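PDB 2I44: serine-threonine phosphatase 2C from Toxoplasma gondii, which probably removes phosphate from phosphoserine and phosphothreonine residues of proteins, as a metal-dependent phosphatase of the PP2C family, and binds two calcium ions. Local coordinates for residues Arg39-Pro44 and Gly57-Thr62. Numbering follows the deposited sequence.
With CA (calcium ion), chain E; CA (calcium ion), chain D.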
ATOM      1  N   ARG A  39      -3.003  -7.778   4.606  1.00 14.98           N
ATOM      2  CA  ARG A  39      -3.137  -8.593   3.407  1.00 15.98           C
ATOM      3  C   ARG A  39      -2.122  -8.103   2.374  1.00 15.53           C
ATOM      4  O   ARG A  39      -1.511  -7.047   2.547  1.00 15.92           O
ATOM      5  CB  ARG A  39      -4.564  -8.503   2.855  1.00 15.33           C
ATOM      6  CG  ARG A  39      -5.611  -9.190   3.735  1.00 14.84           C
ATOM      7  CD  ARG A  39      -5.385 -10.703   3.791  1.00 15.51           C
ATOM      8  NE  ARG A  39      -6.455 -11.399   4.505  1.00 17.77           N
ATOM      9  CZ  ARG A  39      -6.615 -11.404   5.829  1.00 19.32           C
ATOM     10  NH1 ARG A  39      -5.769 -10.751   6.616  1.00 19.08           N
ATOM     11  NH2 ARG A  39      -7.637 -12.056   6.367  1.00 20.20           N
ATOM     12  N   PHE A  40      -1.931  -8.864   1.305  1.00 16.13           N
ATOM     13  CA  PHE A  40      -0.974  -8.467   0.284  1.00 16.79           C
ATOM     14  C   PHE A  40      -1.210  -9.200  -1.028  1.00 17.29           C
ATOM     15  O   PHE A  40      -1.869 -10.242  -1.072  1.00 15.00           O
ATOM     16  CB  PHE A  40       0.449  -8.714   0.784  1.00 17.57           C
ATOM     17  CG  PHE A  40       0.700 -10.126   1.234  1.00 20.96           C
ATOM     18  CD1 PHE A  40       0.891 -11.143   0.306  1.00 20.55           C
ATOM     19  CD2 PHE A  40       0.760 -10.437   2.588  1.00 20.98           C
ATOM     20  CE1 PHE A  40       1.142 -12.446   0.716  1.00 20.66           C
ATOM     21  CE2 PHE A  40       1.010 -11.744   3.008  1.00 23.21           C
ATOM     22  CZ  PHE A  40       1.201 -12.749   2.070  1.00 21.37           C
ATOM     23  N   THR A  41      -0.641  -8.653  -2.093  1.00 17.20           N
ATOM     24  CA  THR A  41      -0.813  -9.214  -3.417  1.00 17.42           C
ATOM     25  C   THR A  41       0.441  -8.989  -4.241  1.00 19.76           C
ATOM     26  O   THR A  41       0.998  -7.897  -4.248  1.00 20.26           O
ATOM     27  CB  THR A  41      -2.016  -8.543  -4.120  1.00 17.72           C
ATOM     28  OG1 THR A  41      -3.216  -8.829  -3.386  1.00 16.75           O
ATOM     29  CG2 THR A  41      -2.153  -9.037  -5.563  1.00 18.53           C
ATOM     30  N   LEU A  42       0.893 -10.037  -4.919  1.00 20.50           N
ATOM     31  CA  LEU A  42       2.063  -9.938  -5.769  1.00 21.84           C
ATOM     32  C   LEU A  42       1.780 -10.645  -7.089  1.00 22.61           C
ATOM     33  O   LEU A  42       1.463 -11.833  -7.107  1.00 23.27           O
ATOM     34  CB  LEU A  42       3.289 -10.564  -5.083  1.00 23.16           C
ATOM     35  CG  LEU A  42       4.653 -10.326  -5.751  1.00 25.97           C
ATOM     36  CD1 LEU A  42       5.771 -10.684  -4.793  1.00 27.80           C
ATOM     37  CD2 LEU A  42       4.769 -11.138  -7.019  1.00 26.88           C
ATOM     38  N   CYS A  43       1.874  -9.904  -8.188  1.00 22.18           N
ATOM     39  CA  CYS A  43       1.656 -10.471  -9.518  1.00 23.23           C
ATOM     40  C   CYS A  43       2.998 -10.435 -10.260  1.00 23.16           C
ATOM     41  O   CYS A  43       3.364  -9.421 -10.847  1.00 22.05           O
ATOM     42  CB  CYS A  43       0.608  -9.655 -10.274  1.00 24.76           C
ATOM     43  SG  CYS A  43       0.077 -10.401 -11.837  1.00 26.28           S
ATOM     44  N   PRO A  44       3.745 -11.553 -10.245  1.00 24.31           N
ATOM     45  CA  PRO A  44       5.055 -11.658 -10.902  1.00 25.84           C
ATOM     46  C   PRO A  44       5.111 -11.316 -12.393  1.00 25.15           C
ATOM     47  O   PRO A  44       6.078 -10.709 -12.858  1.00 25.21           O
ATOM     48  CB  PRO A  44       5.476 -13.095 -10.598  1.00 27.00           C
ATOM     49  CG  PRO A  44       4.178 -13.813 -10.532  1.00 26.19           C
ATOM     50  CD  PRO A  44       3.309 -12.867  -9.741  1.00 24.88           C
ATOM     51  N   GLY A  57       1.517  -5.157  -3.899  1.00 16.59           N
ATOM     52  CA  GLY A  57       0.555  -4.490  -3.039  1.00 15.97           C
ATOM     53  C   GLY A  57       0.473  -5.067  -1.637  1.00 16.86           C
ATOM     54  O   GLY A  57       0.512  -6.280  -1.449  1.00 16.61           O
ATOM     55  N   VAL A  58       0.375  -4.185  -0.650  1.00 14.01           N
ATOM     56  CA  VAL A  58       0.259  -4.582   0.743  1.00 12.46           C
ATOM     57  C   VAL A  58      -0.909  -3.783   1.307  1.00 12.86           C
ATOM     58  O   VAL A  58      -1.056  -2.596   1.007  1.00 11.76           O
ATOM     59  CB  VAL A  58       1.557  -4.269   1.525  1.00 13.28           C
ATOM     60  CG1 VAL A  58       1.356  -4.550   3.011  1.00 12.48           C
ATOM     61  CG2 VAL A  58       2.702  -5.113   0.984  1.00 10.35           C
ATOM     62  N   PHE A  59      -1.736  -4.421   2.129  1.00 14.33           N
ATOM     63  CA  PHE A  59      -2.917  -3.745   2.660  1.00 12.97           C
ATOM     64  C   PHE A  59      -3.128  -3.903   4.158  1.00 14.69           C
ATOM     65  O   PHE A  59      -3.249  -5.020   4.658  1.00 14.41           O
ATOM     66  CB  PHE A  59      -4.152  -4.269   1.915  1.00 14.92           C
ATOM     67  CG  PHE A  59      -3.959  -4.373   0.429  1.00 16.56           C
ATOM     68  CD1 PHE A  59      -4.090  -3.250  -0.383  1.00 16.94           C
ATOM     69  CD2 PHE A  59      -3.598  -5.588  -0.154  1.00 15.51           C
ATOM     70  CE1 PHE A  59      -3.862  -3.332  -1.753  1.00 17.35           C
ATOM     71  CE2 PHE A  59      -3.369  -5.681  -1.525  1.00 17.53           C
ATOM     72  CZ  PHE A  59      -3.501  -4.547  -2.325  1.00 18.65           C
ATOM     73  N   ASP A  60      -3.182  -2.781   4.873  1.00 14.81           N
ATOM     74  CA  ASP A  60      -3.402  -2.812   6.322  1.00 14.20           C
ATOM     75  C   ASP A  60      -4.885  -2.587   6.614  1.00 13.80           C
ATOM     76  O   ASP A  60      -5.380  -1.457   6.579  1.00 14.66           O
ATOM     77  CB  ASP A  60      -2.564  -1.726   7.023  1.00 14.88           C
ATOM     78  CG  ASP A  60      -2.613  -1.826   8.553  1.00 14.05           C
ATOM     79  OD1 ASP A  60      -3.421  -2.617   9.087  1.00 13.24           O
ATOM     80  OD2 ASP A  60      -1.836  -1.098   9.220  1.00 15.33           O
ATOM     81  N   GLY A  61      -5.597  -3.671   6.907  1.00 13.60           N
ATOM     82  CA  GLY A  61      -7.009  -3.552   7.207  1.00 15.66           C
ATOM     83  C   GLY A  61      -7.261  -3.139   8.642  1.00 17.50           C
ATOM     84  O   GLY A  61      -6.385  -3.272   9.502  1.00 18.74           O
ATOM     85  N   THR A  62      -8.454  -2.618   8.896  1.00 16.29           N
ATOM     86  CA  THR A  62      -8.856  -2.205  10.233  1.00 19.40           C
ATOM     87  C   THR A  62     -10.381  -2.338  10.338  1.00 19.51           C
ATOM     88  O   THR A  62     -11.097  -2.140   9.354  1.00 17.71           O
ATOM     89  CB  THR A  62      -8.426  -0.754  10.536  1.00 20.56           C
ATOM     90  OG1 THR A  62      -8.874  -0.383  11.844  1.00 25.78           O
ATOM     91  CG2 THR A  62      -9.017   0.195   9.529  1.00 22.59           C
TER
HETATM   92 CA    CA E 402      -4.662  -3.075  10.854  1.00 24.59          CA
HETATM   93 CA    CA D 401      -1.447  -1.685  11.332  1.00 26.90          CA
HETATM   94  O   HOH W   1      -0.341  -3.464  10.333  1.00 15.94           O
HETATM   95  O   HOH W   2      -2.998  -2.872  12.099  1.00 18.46           O
HETATM   96  O   HOH W   3      -2.294   0.017  11.677  1.00 28.30           O
HETATM   97  O   HOH W   4      -4.947  -0.821  11.345  1.00 22.64           O
HETATM   98  O   HOH W   5      -5.961  -4.243  12.306  1.00 18.60           O
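Arg39 and Phe59 exchange two backbone hydrogen bonds, Arg39 N to Phe59 O at 2.8 Å and Phe59 N to Arg39 O at 2.7 Å. Thr41 and Gly57 form a second such pair, of which Gly57 N to Thr41 O is the more bent, 138° at the hydrogen. Between them Phe40 faces Val58 as a non-hydrogen-bonded pair, Phe40 CB lying 4.3 Å from Val58 CG2. With chi1 -44°, Phe59 CG lies anti to its carbonyl carbon, and the ring leads back toward Gly57; CD2 lies 3.7 Å from Arg39 O, and Thr41 OG1 meets CE2 at the ring edge. With the ring there, Gly57, lacking CB, leaves room for Phe59 CZ. The strands make an antiparallel hairpin in one sheet of the PP2C beta-sandwich. The apolar Phe40 and Val58 meet strand 313-320 of the other sheet, Phe40 on Met316 and both on Thr314, while Phe59 rests on Val71 of helix 66-80. Thr41 OG1 hydrogen-bonds Lys72 O, satisfying the buried hydroxyl, and the long Arg39 makes a salt bridge from NE to Glu69. Asp60 bridges both calcium ions, OD1 joined by Gly61 O on one, OD2 by Asp266, Asp311 and three waters on the other; one water bridges both.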